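Local coordinates for hypothetical leucine rich repeat protein (Pseudoflavonifractor capillosus, PDB 4OJU), which is of unknown function but, as a BspA-type leucine-rich repeat region of a larger SLH-domain protein, probably binds other proteins, at residues A[36-41]-A[70-75]; A[12-17]-A[27-32]; A[56-61]-A[82-87]; A[89-94]-A[106-111]. All coordinates share one frame; numbering follows the deposited sequence.

Contact 1. Residues A[36-41]-A[70-75]; sequences STYADI and GVTVPD. With EDO (1,2-ethanediol), chain E.
Strands 38-40 and 70-72 run side by side in the same direction, their axes 4.6 Å apart, as neighbours in the parallel sheet of the leucine-rich repeat solenoid. Gly70 comes first: its O receives Ala39 N at 2.9 Å from above the carbonyl plane, and its backbone lies under one face of the Tyr38 ring, where a side chain on Gly70 would run into CD2. Val71 points to the other side of the sheet with Ala39; its CG2, anti to the backbone N, meets Ile41 CD1 at 3.6 Å in the buried interior, where Phe85 also touches it. Thr72 returns to the Tyr38 face. Its N gives an almost in-plane bond to Ala39 O, its O takes a longer one from Ile41 N, and OG1, beside its own backbone N, reaches the Tyr38 hydroxyl. With CG anti to the backbone N (chi1 -167°), the Tyr38 ring leans over the neighbouring strand, so that OG1 lies at the ring edge. An alanine at Tyr38 would lack the ring and hydroxyl, and would probably leave the Gly70 backbone less covered and Thr72 OG1 less firmly held. Beyond Val73, the Pro74 ring crosses Ile41 at about a right angle, CD 3.6 Å from Ile41 CB. On the Tyr38 side, a water joins Asp40 OD1 to Thr72 OG1, which is held only 2.5 Å from Tyr38 OH.

Contact 2. Residues A[12-17]-A[27-32]; sequences GPYTFE and TRYDES
Strands 14-17 and 27-29 are antiparallel, at 173° with axes 4.8 Å apart, and belong to the beta hairpin of strands 14-19 and 24-29. Tyr14 and Tyr29 form a non-hydrogen-bonded pair, while Thr15 and Arg28 form a hydrogen-bonded one. A classic beta bulge interrupts the ladder: Thr27 and Arg28 both face Thr15, whose O takes a 2.9 Å bond from Thr27 N and only a weak one from Arg28 N. Thr15 N in turn donates to Arg28 O, and farther along Asp30 N reaches a lone pair of Pro13 O at 2.7 Å.

The two tyrosines share one face of the hairpin. Tyr14 CE1 comes to the edge of the Tyr29 ring, 3.5 Å from CD1, with the planes oblique at 54°; Pro13 CG lies over the rim of one face of the Tyr14 ring and also touches Tyr29 CE1, and Phe63 stacks on Tyr29. The Tyr14 side chain also touches Leu26 and Ile41, and its OH reaches Ala39, so an alanine at Tyr14 would probably loosen the packing between this hairpin and strand 38-40. On the face of Thr15 and Arg28, the arginine chain bends at chi3 and brings one face of its guanidinium over Thr15 OG1, whose own bond goes to Gln10. Arg28 then turns back to its own segment, where NH2 makes a salt bridge of 3.0 Å to Asp30 OD2, which lies in the guanidinium plane but is met from above the carboxylate plane. The other carboxylate oxygen, Asp30 OD1, receives Ser32 OG at 2.6 Å.

Contact 3. Residues A[56-61]-A[82-87]; sequences TVIGEK and RLAFAY
Lys61, Arg82 and Glu60 have the largest areas buried here, where two successive turns of the repeat coil lie against each other. Lys61 N donates to Arg82 O at 3.0 Å, nearly along the C=O axis, linking the two loop backbones. The extended Lys61 chain runs alongside Leu83, with CE 3.7 Å from Leu83 CD1, and carries NZ on to a salt bridge with Glu64 of the second subunit. Glu60 and Arg82 also lie side by side, both with CG anti to the backbone N. Glu60 OE2 meets Arg82 NH1 at 2.7 Å, at the edge of the guanidinium, although the carboxylate and guanidinium planes are 88° apart. Leu83 CD1 covers part of one guanidinium face. Beneath these charged groups, Ile58 CG2 packs on Ala84 CB at 3.9 Å and on the end of the Phe85 ring. Arg82 has further acidic partners: NE pairs with Glu105, a magnesium-binding residue of this protein, though no ion is bound in this chain, and NH1 with Glu65 of the second subunit. Three carboxylates around the guanidinium would probably balance its charge and ease the proximity of Lys61 NZ, 4.7 Å from Arg82 NH1, so the salt bridges tie repeat packing to subunit pairing.

Contact 4. Residues A[89-94]-A[106-111]; sequences NSLSDV and LAFASC
The Phe108 ring is the main bump on segment 106-111, and the branched side chains of Leu91 and Val94 form the shallow hollow that receives it. Val94 and Phe108 reach toward each other tip to tip: Val94 CG1, anti to its backbone N (chi1 178°), lies 3.8 Å from Phe108 CE1, and CG2 is almost as near, so CE1 is met by both methyls. Phe108 has its CG anti to the carbonyl carbon, which directs the ring toward segment 89-94. Leu91 comes in at the ring edge, its CD2 near the ring plane and 4.4 Å from Phe108 CD1. The same methyl lies 4.5 Å from Cys111 SG, so it rests between ring and sulfur. The Leu91 approaches are looser, yet Leu91, Phe108 and Cys111 are all buried. Ile117 also touches both Val94 and Phe108, and the Phe85 ring meets Phe108 with nearly parallel planes.

At the outer end, the Asn89 amide reaches toward the Ser110 backbone. Its OD1 is 3.2 Å from Ser110 O, but both are acceptors; OD1 instead takes a weak hydrogen bond from Asp112 N. Asp112 binds magnesium in this protein, though not in this chain; a magnesium ion lies about 4 Å from the nearest Ser110 side-chain atom. A phenylalanine set against aliphatic residues of the preceding coil fits the hydrophobic interior of a BspA-type leucine-rich repeat solenoid.

Contact 2 closes the hairpin of strands 14-19 and 24-29, and contact 1 meets it through Tyr14 OH, 3.5 Å from Ala39 CA. Contacts 1 and 4 share a sheet, since strand 70-72 lies between 38-40 and 93-95; Val71 N is 2.9 Å from Asp93 O, a probable hydrogen bond. Contact 3 lies across the interior from contact 1, with Phe85 CE1 3.7 Å from Val71 CG2. It continues into contact 4 through a probable hydrogen bond from Phe85 N to Ala107 O, 2.8 Å. Contacts 3 and 4 both touch the second subunit and approach magnesium-binding residues: between nearest side-chain atoms, Arg82 is about 3 Å from Glu105 and Asn89 about 4 Å from Asp112.

Contact 1. Residues A[36-41]-A[70-75]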
loop_
_atom_site.group_PDB
_atom_site.type_symbol
_atom_site.label_atom_id
_atom_site.label_comp_id
_atom_site.label_asym_id
_atom_site.label_seq_id
_atom_site.Cartn_x
_atom_site.Cartn_y
_atom_site.Cartn_z
ATOM N N SER A 36 8.313 -25.502 -18.372
ATOM C CA SER A 36 7.229 -25.386 -17.390
ATOM C C SER A 36 7.188 -23.976 -16.817
ATOM O O SER A 36 8.079 -23.168 -17.102
ATOM C CB SER A 36 7.398 -26.414 -16.269
ATOM O OG SER A 36 8.294 -25.979 -15.261
ATOM N N THR A 37 6.177 -23.688 -15.992
ATOM C CA THR A 37 6.023 -22.369 -15.357
ATOM C C THR A 37 6.808 -22.303 -14.034
ATOM O O THR A 37 6.744 -21.292 -13.344
ATOM C CB THR A 37 4.545 -22.034 -15.164
ATOM O OG1 THR A 37 3.979 -22.983 -14.262
ATOM C CG2 THR A 37 3.772 -21.990 -16.484
ATOM N N TYR A 38 7.516 -23.370 -13.653
ATOM C CA TYR A 38 8.375 -23.321 -12.469
ATOM C C TYR A 38 9.789 -22.984 -12.945
ATOM O O TYR A 38 10.350 -23.717 -13.761
ATOM C CB TYR A 38 8.353 -24.627 -11.636
ATOM C CG TYR A 38 8.988 -24.416 -10.278
ATOM C CD1 TYR A 38 10.373 -24.450 -10.119
ATOM C CD2 TYR A 38 8.217 -24.064 -9.176
ATOM C CE1 TYR A 38 10.968 -24.177 -8.891
ATOM C CE2 TYR A 38 8.803 -23.774 -7.946
ATOM C CZ TYR A 38 10.178 -23.841 -7.807
ATOM O OH TYR A 38 10.755 -23.582 -6.588
ATOM N N ALA A 39 10.340 -21.864 -12.481
ATOM C CA ALA A 39 11.687 -21.430 -12.864
ATOM C C ALA A 39 12.708 -21.924 -11.856
ATOM O O ALA A 39 12.855 -21.338 -10.783
ATOM C CB ALA A 39 11.740 -19.912 -12.988
ATOM N N ASP A 40 13.375 -23.044 -12.173
ATOM C CA ASP A 40 14.422 -23.604 -11.311
ATOM C C ASP A 40 15.713 -23.003 -11.835
ATOM O O ASP A 40 16.293 -23.522 -12.778
ATOM C CB ASP A 40 14.389 -25.149 -11.347
ATOM C CG ASP A 40 15.241 -25.851 -10.299
ATOM O OD1 ASP A 40 15.689 -25.177 -9.333
ATOM O OD2 ASP A 40 15.448 -27.070 -10.427
ATOM N N ILE A 41 16.086 -21.833 -11.322
ATOM C CA ILE A 41 17.227 -21.068 -11.830
ATOM C C ILE A 41 18.543 -21.798 -11.562
ATOM O O ILE A 41 18.805 -22.144 -10.410
ATOM C CB ILE A 41 17.249 -19.621 -11.241
ATOM C CG1 ILE A 41 15.980 -18.825 -11.623
ATOM C CG2 ILE A 41 18.531 -18.881 -11.647
ATOM C CD1 ILE A 41 15.777 -17.475 -10.822
ATOM N N GLY A 70 6.147 -20.406 -9.936
ATOM C CA GLY A 70 7.100 -20.638 -8.860
ATOM C C GLY A 70 8.521 -20.391 -9.301
ATOM O O GLY A 70 8.819 -20.408 -10.497
ATOM N N VAL A 71 9.401 -20.135 -8.342
ATOM C CA VAL A 71 10.796 -19.888 -8.640
ATOM C C VAL A 71 11.686 -20.334 -7.486
ATOM O O VAL A 71 11.363 -20.094 -6.324
ATOM C CB VAL A 71 11.081 -18.394 -9.032
ATOM C CG1 VAL A 71 10.739 -17.417 -7.904
ATOM C CG2 VAL A 71 12.535 -18.193 -9.508
ATOM N N THR A 72 12.825 -20.964 -7.832
ATOM C CA THR A 72 13.901 -21.250 -6.896
ATOM C C THR A 72 15.048 -20.343 -7.295
ATOM O O THR A 72 15.523 -20.419 -8.426
ATOM C CB THR A 72 14.304 -22.714 -6.868
ATOM O OG1 THR A 72 13.213 -23.462 -6.358
ATOM C CG2 THR A 72 15.512 -22.956 -5.973
ATOM N N VAL A 73 15.444 -19.453 -6.394
ATOM C CA VAL A 73 16.591 -18.569 -6.550
ATOM C C VAL A 73 17.743 -19.328 -5.864
ATOM O O VAL A 73 17.651 -19.577 -4.664
ATOM C CB VAL A 73 16.310 -17.171 -5.958
ATOM C CG1 VAL A 73 17.527 -16.268 -6.109
ATOM C CG2 VAL A 73 15.080 -16.540 -6.609
ATOM N N PRO A 74 18.746 -19.828 -6.612
ATOM C CA PRO A 74 19.758 -20.712 -5.998
ATOM C C PRO A 74 20.687 -19.986 -5.040
ATOM O O PRO A 74 20.788 -18.759 -5.109
ATOM C CB PRO A 74 20.506 -21.269 -7.205
ATOM C CG PRO A 74 20.406 -20.173 -8.212
ATOM C CD PRO A 74 18.994 -19.660 -8.053
ATOM N N ASP A 75 21.386 -20.780 -4.163
ATOM C CA ASP A 75 22.290 -20.302 -3.109
ATOM C C ASP A 75 23.494 -19.511 -3.654
ATOM O O ASP A 75 24.269 -18.942 -2.875
ATOM C CB ASP A 75 22.767 -21.474 -2.220
ATOM C CG ASP A 75 23.521 -22.601 -2.921
ATOM O OD1 ASP A 75 24.092 -22.354 -4.010
ATOM O OD2 ASP A 75 23.563 -23.726 -2.364
HETATM C C1 EDO E . 19.555 -26.975 -10.896
HETATM O O1 EDO E . 18.921 -26.001 -10.077
HETATM C C2 EDO E . 18.973 -26.923 -12.318
HETATM O O2 EDO E . 18.845 -25.571 -12.712
HETATM O O HOH W 1 14.260 -26.174 -6.663
#

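Contact 2. Residues A[12-17]-A[27-32]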
loop_
_atom_site.group_PDB
_atom_site.type_symbol
_atom_site.label_atom_id
_atom_site.label_comp_id
_atom_site.label_asym_id
_atom_site.label_seq_id
_atom_site.Cartn_x
_atom_site.Cartn_y
_atom_site.Cartn_z
ATOM N N GLY A 12 18.448 -22.738 -22.273
ATOM C CA GLY A 12 16.999 -22.899 -22.381
ATOM C C GLY A 12 16.304 -21.545 -22.348
ATOM O O GLY A 12 16.619 -20.682 -23.176
ATOM N N PRO A 13 15.422 -21.267 -21.352
ATOM C CA PRO A 13 14.735 -19.966 -21.336
ATOM C C PRO A 13 15.558 -18.836 -20.703
ATOM O O PRO A 13 15.118 -17.689 -20.691
ATOM C CB PRO A 13 13.492 -20.254 -20.493
ATOM C CG PRO A 13 13.973 -21.248 -19.485
ATOM C CD PRO A 13 14.944 -22.138 -20.259
ATOM N N TYR A 14 16.745 -19.161 -20.171
ATOM C CA TYR A 14 17.565 -18.179 -19.461
ATOM C C TYR A 14 18.659 -17.552 -20.295
ATOM O O TYR A 14 19.431 -18.264 -20.953
ATOM C CB TYR A 14 18.242 -18.849 -18.254
ATOM C CG TYR A 14 17.285 -19.519 -17.309
ATOM C CD1 TYR A 14 16.461 -18.770 -16.474
ATOM C CD2 TYR A 14 17.196 -20.907 -17.245
ATOM C CE1 TYR A 14 15.572 -19.384 -15.596
ATOM C CE2 TYR A 14 16.301 -21.531 -16.382
ATOM C CZ TYR A 14 15.502 -20.762 -15.550
ATOM O OH TYR A 14 14.607 -21.350 -14.701
ATOM N N THR A 15 18.769 -16.223 -20.211
ATOM C CA THR A 15 19.893 -15.492 -20.803
ATOM C C THR A 15 20.791 -15.053 -19.663
ATOM O O THR A 15 20.297 -14.463 -18.715
ATOM C CB THR A 15 19.457 -14.269 -21.639
ATOM O OG1 THR A 15 18.437 -14.643 -22.553
ATOM C CG2 THR A 15 20.641 -13.613 -22.362
ATOM N N PHE A 16 22.098 -15.298 -19.775
ATOM C CA PHE A 16 23.053 -14.858 -18.773
ATOM C C PHE A 16 24.113 -13.997 -19.371
ATOM O O PHE A 16 24.590 -14.283 -20.484
ATOM C CB PHE A 16 23.763 -16.048 -18.104
ATOM C CG PHE A 16 22.876 -17.007 -17.381
ATOM C CD1 PHE A 16 22.524 -16.791 -16.050
ATOM C CD2 PHE A 16 22.386 -18.135 -18.024
ATOM C CE1 PHE A 16 21.677 -17.681 -15.384
ATOM C CE2 PHE A 16 21.570 -19.030 -17.354
ATOM C CZ PHE A 16 21.210 -18.799 -16.038
ATOM N N GLU A 17 24.545 -12.984 -18.602
ATOM C CA GLU A 17 25.708 -12.202 -18.980
ATOM C C GLU A 17 26.801 -12.578 -18.008
ATOM O O GLU A 17 26.575 -12.555 -16.787
ATOM C CB GLU A 17 25.430 -10.702 -18.972
ATOM C CG GLU A 17 24.669 -10.266 -20.206
ATOM C CD GLU A 17 24.293 -8.804 -20.248
ATOM O OE1 GLU A 17 24.359 -8.138 -19.191
ATOM O OE2 GLU A 17 23.901 -8.328 -21.336
ATOM N N THR A 27 19.938 -12.234 -16.950
ATOM C CA THR A 27 19.366 -10.987 -17.485
ATOM C C THR A 27 17.958 -11.106 -18.026
ATOM O O THR A 27 17.239 -10.102 -18.029
ATOM C CB THR A 27 20.273 -10.398 -18.570
ATOM O OG1 THR A 27 20.398 -11.335 -19.639
ATOM C CG2 THR A 27 21.648 -10.007 -18.039
ATOM N N ARG A 28 17.560 -12.300 -18.508
ATOM C CA ARG A 28 16.223 -12.465 -19.079
ATOM C C ARG A 28 15.711 -13.903 -19.018
ATOM O O ARG A 28 16.471 -14.843 -19.225
ATOM C CB ARG A 28 16.228 -12.007 -20.559
ATOM C CG ARG A 28 14.816 -11.777 -21.123
ATOM C CD ARG A 28 14.778 -11.524 -22.627
ATOM N NE ARG A 28 14.501 -12.698 -23.466
ATOM C CZ ARG A 28 15.330 -13.190 -24.390
ATOM N NH1 ARG A 28 16.509 -12.621 -24.606
ATOM N NH2 ARG A 28 14.988 -14.257 -25.096
ATOM N N TYR A 29 14.393 -14.045 -18.787
ATOM C CA TYR A 29 13.672 -15.305 -18.814
ATOM C C TYR A 29 12.712 -15.232 -19.993
ATOM O O TYR A 29 11.869 -14.334 -20.044
ATOM C CB TYR A 29 12.931 -15.551 -17.511
ATOM C CG TYR A 29 12.140 -16.838 -17.489
ATOM C CD1 TYR A 29 12.759 -18.057 -17.203
ATOM C CD2 TYR A 29 10.763 -16.833 -17.679
ATOM C CE1 TYR A 29 12.021 -19.232 -17.082
ATOM C CE2 TYR A 29 10.016 -18.007 -17.592
ATOM C CZ TYR A 29 10.646 -19.199 -17.263
ATOM O OH TYR A 29 9.912 -20.352 -17.121
ATOM N N ASP A 30 12.858 -16.158 -20.935
ATOM C CA ASP A 30 12.022 -16.187 -22.122
ATOM C C ASP A 30 11.012 -17.315 -21.968
ATOM O O ASP A 30 11.346 -18.482 -22.148
ATOM C CB ASP A 30 12.873 -16.353 -23.395
ATOM C CG ASP A 30 12.111 -16.309 -24.716
ATOM O OD1 ASP A 30 10.858 -16.414 -24.696
ATOM O OD2 ASP A 30 12.764 -16.160 -25.768
ATOM N N GLU A 31 9.774 -16.939 -21.691
ATOM C CA GLU A 31 8.629 -17.831 -21.519
ATOM C C GLU A 31 8.473 -18.859 -22.589
ATOM O O GLU A 31 8.092 -19.996 -22.301
ATOM C CB GLU A 31 7.349 -16.997 -21.592
ATOM C CG GLU A 31 6.744 -16.683 -20.266
ATOM C CD GLU A 31 5.498 -15.858 -20.470
ATOM O OE1 GLU A 31 4.712 -16.150 -21.398
ATOM O OE2 GLU A 31 5.341 -14.872 -19.727
ATOM N N SER A 32 8.612 -18.413 -23.849
ATOM C CA SER A 32 8.378 -19.246 -25.028
ATOM C C SER A 32 9.378 -20.392 -25.115
ATOM O O SER A 32 9.133 -21.356 -25.840
ATOM C CB SER A 32 8.420 -18.400 -26.299
ATOM O OG SER A 32 9.719 -17.900 -26.571
HETATM O O HOH W 2 20.809 -9.752 -21.799
#

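Contact 3. Residues A[56-61]-A[82-87]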
loop_
_atom_site.group_PDB
_atom_site.type_symbol
_atom_site.label_atom_id
_atom_site.label_comp_id
_atom_site.label_asym_id
_atom_site.label_seq_id
_atom_site.Cartn_x
_atom_site.Cartn_y
_atom_site.Cartn_z
ATOM N N THR A 56 25.224 -14.967 -9.691
ATOM C CA THR A 56 25.195 -14.214 -8.434
ATOM C C THR A 56 24.122 -13.126 -8.388
ATOM O O THR A 56 23.855 -12.571 -7.312
ATOM C CB THR A 56 26.581 -13.596 -8.187
ATOM O OG1 THR A 56 26.848 -12.658 -9.220
ATOM C CG2 THR A 56 27.709 -14.660 -8.117
ATOM N N VAL A 57 23.541 -12.787 -9.529
ATOM C CA VAL A 57 22.537 -11.708 -9.589
ATOM C C VAL A 57 21.378 -12.102 -10.491
ATOM O O VAL A 57 21.593 -12.653 -11.579
ATOM C CB VAL A 57 23.173 -10.353 -10.101
ATOM C CG1 VAL A 57 22.134 -9.224 -10.229
ATOM C CG2 VAL A 57 24.329 -9.894 -9.228
ATOM N N ILE A 58 20.143 -11.767 -10.063
ATOM C CA ILE A 58 18.961 -11.824 -10.906
ATOM C C ILE A 58 18.813 -10.393 -11.394
ATOM O O ILE A 58 18.582 -9.492 -10.584
ATOM C CB ILE A 58 17.679 -12.376 -10.220
ATOM C CG1 ILE A 58 17.912 -13.748 -9.516
ATOM C CG2 ILE A 58 16.521 -12.440 -11.237
ATOM C CD1 ILE A 58 18.590 -14.883 -10.398
ATOM N N GLY A 59 19.036 -10.176 -12.677
ATOM C CA GLY A 59 19.036 -8.835 -13.249
ATOM C C GLY A 59 17.711 -8.099 -13.184
ATOM O O GLY A 59 16.635 -8.700 -13.015
ATOM N N GLU A 60 17.798 -6.782 -13.330
ATOM C CA GLU A 60 16.659 -5.873 -13.357
ATOM C C GLU A 60 15.632 -6.357 -14.404
ATOM O O GLU A 60 16.013 -6.673 -15.540
ATOM C CB GLU A 60 17.167 -4.456 -13.690
ATOM C CG GLU A 60 16.053 -3.414 -13.837
ATOM C CD GLU A 60 16.528 -1.984 -14.024
ATOM O OE1 GLU A 60 17.725 -1.785 -14.322
ATOM O OE2 GLU A 60 15.694 -1.061 -13.887
ATOM N N LYS A 61 14.348 -6.484 -13.995
ATOM C CA LYS A 61 13.244 -6.906 -14.870
ATOM C C LYS A 61 13.465 -8.254 -15.578
ATOM O O LYS A 61 12.760 -8.508 -16.552
ATOM C CB LYS A 61 12.979 -5.824 -15.959
ATOM C CG LYS A 61 12.498 -4.481 -15.431
ATOM C CD LYS A 61 12.475 -3.433 -16.544
ATOM C CE LYS A 61 11.727 -2.195 -16.104
ATOM N NZ LYS A 61 11.588 -1.179 -17.182
ATOM N N ARG A 82 16.175 -4.788 -9.385
ATOM C CA ARG A 82 14.979 -3.959 -9.426
ATOM C C ARG A 82 13.916 -4.575 -10.350
ATOM O O ARG A 82 14.236 -4.956 -11.469
ATOM C CB ARG A 82 15.378 -2.553 -9.910
ATOM C CG ARG A 82 14.200 -1.619 -10.130
ATOM C CD ARG A 82 14.666 -0.238 -10.567
ATOM N NE ARG A 82 13.500 0.620 -10.810
ATOM C CZ ARG A 82 12.949 0.802 -12.005
ATOM N NH1 ARG A 82 13.472 0.225 -13.082
ATOM N NH2 ARG A 82 11.879 1.576 -12.136
ATOM N N LEU A 83 12.664 -4.707 -9.876
ATOM C CA LEU A 83 11.560 -5.266 -10.677
ATOM C C LEU A 83 11.889 -6.650 -11.275
ATOM O O LEU A 83 11.280 -7.013 -12.258
ATOM C CB LEU A 83 11.197 -4.274 -11.822
ATOM C CG LEU A 83 10.601 -2.950 -11.398
ATOM C CD1 LEU A 83 10.604 -1.943 -12.538
ATOM C CD2 LEU A 83 9.165 -3.128 -10.940
ATOM N N ALA A 84 12.813 -7.423 -10.686
ATOM C CA ALA A 84 13.225 -8.720 -11.260
ATOM C C ALA A 84 12.043 -9.652 -11.499
ATOM O O ALA A 84 11.978 -10.291 -12.539
ATOM C CB ALA A 84 14.246 -9.407 -10.359
ATOM N N PHE A 85 11.093 -9.712 -10.547
ATOM C CA PHE A 85 9.917 -10.577 -10.681
ATOM C C PHE A 85 8.616 -9.775 -10.664
ATOM O O PHE A 85 7.566 -10.312 -10.305
ATOM C CB PHE A 85 9.887 -11.608 -9.546
ATOM C CG PHE A 85 11.062 -12.541 -9.560
ATOM C CD1 PHE A 85 11.043 -13.694 -10.333
ATOM C CD2 PHE A 85 12.194 -12.269 -8.799
ATOM C CE1 PHE A 85 12.130 -14.560 -10.339
ATOM C CE2 PHE A 85 13.275 -13.145 -8.794
ATOM C CZ PHE A 85 13.252 -14.265 -9.594
ATOM N N ALA A 86 8.668 -8.517 -11.051
ATOM C CA ALA A 86 7.471 -7.700 -10.979
ATOM C C ALA A 86 6.421 -8.067 -12.014
ATOM O O ALA A 86 6.766 -8.510 -13.117
ATOM C CB ALA A 86 7.853 -6.246 -11.136
ATOM N N TYR A 87 5.139 -7.842 -11.665
ATOM C CA TYR A 87 3.944 -8.054 -12.489
ATOM C C TYR A 87 3.801 -9.517 -12.930
ATOM O O TYR A 87 3.211 -9.795 -13.976
ATOM C CB TYR A 87 3.904 -7.080 -13.697
ATOM C CG TYR A 87 4.148 -5.648 -13.277
ATOM C CD1 TYR A 87 3.178 -4.928 -12.584
ATOM C CD2 TYR A 87 5.369 -5.029 -13.520
ATOM C CE1 TYR A 87 3.423 -3.631 -12.130
ATOM C CE2 TYR A 87 5.616 -3.722 -13.093
ATOM C CZ TYR A 87 4.648 -3.035 -12.382
ATOM O OH TYR A 87 4.887 -1.750 -11.964
#

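Contact 4. Residues A[89-94]-A[106-111]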
loop_
_atom_site.group_PDB
_atom_site.type_symbol
_atom_site.label_atom_id
_atom_site.label_comp_id
_atom_site.label_asym_id
_atom_site.label_seq_id
_atom_site.Cartn_x
_atom_site.Cartn_y
_atom_site.Cartn_z
ATOM N N ASN A 89 1.790 -12.265 -12.298
ATOM C CA ASN A 89 0.505 -12.466 -11.673
ATOM C C ASN A 89 0.144 -13.901 -11.364
ATOM O O ASN A 89 -0.830 -14.102 -10.642
ATOM C CB ASN A 89 -0.594 -11.747 -12.431
ATOM C CG ASN A 89 -0.659 -10.285 -12.006
ATOM O OD1 ASN A 89 -0.232 -9.871 -10.884
ATOM N ND2 ASN A 89 -1.165 -9.465 -12.905
ATOM N N SER A 90 0.975 -14.878 -11.758
ATOM C CA SER A 90 0.703 -16.265 -11.373
ATOM C C SER A 90 1.736 -16.744 -10.360
ATOM O O SER A 90 1.658 -17.874 -9.911
ATOM C CB SER A 90 0.695 -17.185 -12.590
ATOM O OG SER A 90 -0.294 -16.759 -13.504
ATOM N N LEU A 91 2.681 -15.893 -9.975
ATOM C CA LEU A 91 3.761 -16.284 -9.070
ATOM C C LEU A 91 3.249 -16.419 -7.637
ATOM O O LEU A 91 2.830 -15.427 -7.034
ATOM C CB LEU A 91 4.938 -15.294 -9.168
ATOM C CG LEU A 91 6.183 -15.579 -8.309
ATOM C CD1 LEU A 91 6.781 -16.971 -8.595
ATOM C CD2 LEU A 91 7.232 -14.507 -8.510
ATOM N N SER A 92 3.277 -17.651 -7.092
ATOM C CA SER A 92 2.800 -17.853 -5.724
ATOM C C SER A 92 3.847 -18.500 -4.822
ATOM O O SER A 92 3.675 -18.498 -3.606
ATOM C CB SER A 92 1.536 -18.709 -5.723
ATOM O OG SER A 92 1.781 -19.979 -6.303
ATOM N N ASP A 93 4.913 -19.079 -5.397
ATOM C CA ASP A 93 5.886 -19.819 -4.591
ATOM C C ASP A 93 7.296 -19.359 -4.896
ATOM O O ASP A 93 7.811 -19.600 -5.983
ATOM C CB ASP A 93 5.720 -21.332 -4.859
ATOM C CG ASP A 93 6.629 -22.284 -4.089
ATOM O OD1 ASP A 93 7.163 -21.878 -3.024
ATOM O OD2 ASP A 93 6.763 -23.454 -4.519
ATOM N N VAL A 94 7.912 -18.691 -3.932
ATOM C CA VAL A 94 9.256 -18.160 -4.095
ATOM C C VAL A 94 10.171 -18.837 -3.076
ATOM O O VAL A 94 9.930 -18.731 -1.874
ATOM C CB VAL A 94 9.288 -16.608 -3.976
ATOM C CG1 VAL A 94 10.716 -16.082 -4.095
ATOM C CG2 VAL A 94 8.398 -15.950 -5.025
ATOM N N LEU A 106 11.192 -3.001 -5.557
ATOM C CA LEU A 106 10.077 -3.537 -6.315
ATOM C C LEU A 106 10.368 -4.909 -6.966
ATOM O O LEU A 106 9.715 -5.267 -7.953
ATOM C CB LEU A 106 9.682 -2.506 -7.396
ATOM C CG LEU A 106 9.347 -1.089 -6.933
ATOM C CD1 LEU A 106 9.208 -0.144 -8.139
ATOM C CD2 LEU A 106 8.077 -1.100 -6.142
ATOM N N ALA A 107 11.311 -5.684 -6.425
ATOM C CA ALA A 107 11.707 -6.990 -6.993
ATOM C C ALA A 107 10.519 -7.965 -7.087
ATOM O O ALA A 107 10.456 -8.752 -8.022
ATOM C CB ALA A 107 12.822 -7.609 -6.159
ATOM N N PHE A 108 9.555 -7.878 -6.153
ATOM C CA PHE A 108 8.365 -8.739 -6.193
ATOM C C PHE A 108 7.126 -7.847 -6.212
ATOM O O PHE A 108 6.132 -8.131 -5.540
ATOM C CB PHE A 108 8.351 -9.715 -4.983
ATOM C CG PHE A 108 9.486 -10.709 -5.029
ATOM C CD1 PHE A 108 9.384 -11.867 -5.792
ATOM C CD2 PHE A 108 10.675 -10.462 -4.350
ATOM C CE1 PHE A 108 10.443 -12.778 -5.849
ATOM C CE2 PHE A 108 11.743 -11.368 -4.423
ATOM C CZ PHE A 108 11.626 -12.503 -5.195
ATOM N N ALA A 109 7.193 -6.749 -6.966
ATOM C CA ALA A 109 6.101 -5.777 -7.012
ATOM C C ALA A 109 4.930 -6.226 -7.866
ATOM O O ALA A 109 5.118 -6.871 -8.899
ATOM C CB ALA A 109 6.608 -4.437 -7.524
ATOM N N SER A 110 3.710 -5.854 -7.445
ATOM C CA SER A 110 2.464 -6.160 -8.167
ATOM C C SER A 110 2.364 -7.658 -8.605
ATOM O O SER A 110 2.058 -7.958 -9.769
ATOM C CB SER A 110 2.342 -5.231 -9.380
ATOM O OG SER A 110 1.118 -5.363 -10.083
ATOM N N CYS A 111 2.673 -8.578 -7.670
ATOM C CA CYS A 111 2.569 -10.040 -7.814
ATOM C C CYS A 111 1.364 -10.417 -6.989
ATOM O O CYS A 111 1.489 -10.733 -5.806
ATOM C CB CYS A 111 3.841 -10.734 -7.317
ATOM S SG CYS A 111 5.274 -10.497 -8.386
#